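Side-chain contact in superoxide dismutase [Mn/Fe] (Porphyromonas gingivalis, PDB 1UES), which destroys superoxide radicals by dismuting them to oxygen and hydrogen peroxide at a manganese or iron ion bound in each subunit of a homodimer: residues Leu72-Asn75 with Leu76-Gln80. The protein carries 1 engineered substitution. Sequence-based numbering, arbitrary orientation.
With MN (manganese (II) ion), chain E.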
loop_
_atom_site.group_PDB
_atom_site.type_symbol
_atom_site.label_atom_id
_atom_site.label_comp_id
_atom_site.label_asym_id
_atom_site.label_seq_id
_atom_site.Cartn_x
_atom_site.Cartn_y
_atom_site.Cartn_z
ATOM N N LEU A 72 13.339 7.003 -7.692
ATOM C CA LEU A 72 13.094 8.218 -8.435
ATOM C C LEU A 72 11.880 8.998 -7.917
ATOM O O LEU A 72 11.932 10.220 -7.780
ATOM C CB LEU A 72 12.904 7.879 -9.915
ATOM C CG LEU A 72 12.527 9.101 -10.740
ATOM C CD1 LEU A 72 13.651 10.115 -10.703
ATOM C CD2 LEU A 72 12.198 8.682 -12.175
ATOM N N ASN A 73 10.797 8.291 -7.624
ATOM C CA ASN A 73 9.598 8.944 -7.144
ATOM C C ASN A 73 9.916 9.709 -5.848
ATOM O O ASN A 73 9.516 10.856 -5.685
ATOM C CB ASN A 73 8.470 7.916 -6.856
ATOM C CG ASN A 73 7.701 7.513 -8.115
ATOM O OD1 ASN A 73 7.430 8.356 -8.952
ATOM N ND2 ASN A 73 7.349 6.232 -8.234
ATOM N N HIS A 74 10.620 9.074 -4.925
ATOM C CA HIS A 74 10.904 9.746 -3.658
ATOM C C HIS A 74 11.859 10.889 -3.836
ATOM O O HIS A 74 11.734 11.891 -3.148
ATOM C CB HIS A 74 11.436 8.760 -2.627
ATOM C CG HIS A 74 10.380 7.833 -2.122
ATOM N ND1 HIS A 74 10.077 6.648 -2.745
ATOM C CD2 HIS A 74 9.520 7.945 -1.089
ATOM C CE1 HIS A 74 9.071 6.059 -2.124
ATOM N NE2 HIS A 74 8.713 6.826 -1.111
ATOM N N ASN A 75 12.833 10.739 -4.732
ATOM C CA ASN A 75 13.778 11.820 -4.952
ATOM C C ASN A 75 13.074 13.084 -5.400
ATOM O O ASN A 75 13.372 14.156 -4.893
ATOM C CB ASN A 75 14.863 11.410 -5.949
ATOM C CG ASN A 75 15.845 10.405 -5.354
ATOM O OD1 ASN A 75 15.804 10.126 -4.151
ATOM N ND2 ASN A 75 16.742 9.867 -6.190
ATOM N N LEU A 76 12.135 12.967 -6.332
ATOM C CA LEU A 76 11.368 14.111 -6.794
ATOM C C LEU A 76 10.389 14.592 -5.715
ATOM O O LEU A 76 10.165 15.784 -5.516
ATOM C CB LEU A 76 10.599 13.715 -8.053
ATOM C CG LEU A 76 11.534 13.404 -9.240
ATOM C CD1 LEU A 76 10.764 12.713 -10.331
ATOM C CD2 LEU A 76 12.185 14.702 -9.765
ATOM N N TYR A 77 9.780 13.651 -5.015
ATOM C CA TYR A 77 8.821 13.999 -3.991
ATOM C C TYR A 77 9.451 14.837 -2.872
ATOM O O TYR A 77 9.010 15.947 -2.567
ATOM C CB TYR A 77 8.208 12.682 -3.457
ATOM C CG TYR A 77 7.346 12.801 -2.220
ATOM C CD1 TYR A 77 5.996 13.120 -2.321
ATOM C CD2 TYR A 77 7.861 12.469 -0.956
ATOM C CE1 TYR A 77 5.161 13.096 -1.195
ATOM C CE2 TYR A 77 7.033 12.436 0.177
ATOM C CZ TYR A 77 5.681 12.744 0.040
ATOM O OH TYR A 77 4.824 12.584 1.107
ATOM N N PHE A 78 10.531 14.361 -2.278
ATOM C CA PHE A 78 11.088 15.143 -1.184
ATOM C C PHE A 78 11.669 16.457 -1.661
ATOM O O PHE A 78 11.621 17.440 -0.946
ATOM C CB PHE A 78 12.161 14.370 -0.435
ATOM C CG PHE A 78 11.615 13.238 0.385
ATOM C CD1 PHE A 78 11.966 11.927 0.079
ATOM C CD2 PHE A 78 10.728 13.485 1.435
ATOM C CE1 PHE A 78 11.447 10.876 0.796
ATOM C CE2 PHE A 78 10.193 12.402 2.164
ATOM C CZ PHE A 78 10.562 11.121 1.835
ATOM N N THR A 79 12.203 16.497 -2.862
ATOM C CA THR A 79 12.816 17.757 -3.272
ATOM C C THR A 79 11.859 18.850 -3.720
ATOM O O THR A 79 12.284 19.988 -3.935
ATOM C CB THR A 79 13.897 17.545 -4.352
ATOM O OG1 THR A 79 13.362 16.845 -5.479
ATOM C CG2 THR A 79 15.055 16.791 -3.757
ATOM N N GLN A 80 10.571 18.550 -3.803
ATOM C CA GLN A 80 9.655 19.571 -4.284
ATOM C C GLN A 80 8.994 20.362 -3.176
ATOM O O GLN A 80 8.235 21.284 -3.463
ATOM C CB GLN A 80 8.571 18.947 -5.167
ATOM C CG GLN A 80 7.552 18.152 -4.353
ATOM C CD GLN A 80 6.789 17.079 -5.118
ATOM O OE1 GLN A 80 6.923 16.884 -6.338
ATOM N NE2 GLN A 80 5.963 16.356 -4.380
HETATM MN MN MN E . 6.793 6.743 -0.040
HETATM O O HOH W 1 5.974 5.527 -1.733
#
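The backbone carbonyl of Asn-75 is gripped twice by Thr-79: the hydroxyl OG1 donates to Asn-75 O at 2.8 Å, whereas the hydrogen bond from Thr-79 N, 3.3 Å from Asn-75 O, is weak. A chi1 of 56° places OG1 between the backbone N and carbonyl carbon of Thr-79, directing the hydroxyl toward the carbonyl four residues back. One residue earlier, the i to i+4 bond from Phe-78 N to His-74 O, 2.9 Å long, is almost straight (179°). The side chains of this pair run side by side, Phe-78 CE1 lying 4.0 Å from His-74 CD2 at the edge of the imidazole, near its plane. The phenyl has Tyr-77 CD2 over the centre of one face, 3.8 Å above the plane. On another side of the helix, Leu-72 CD1 touches Leu-76 CD1 at 3.9 Å, and helix 53-59 packs against Leu-72. His-74 NE2 binds manganese at 2.2 Å, while ND1 is hydrogen-bonded to Gln-70 O; together these two bonds help hold the ring's orientation. His-27, Asp-157, His-161 and a water complete the five-ligand metal site characteristic of iron/manganese superoxide dismutases, served by the last turns of helix 62-79.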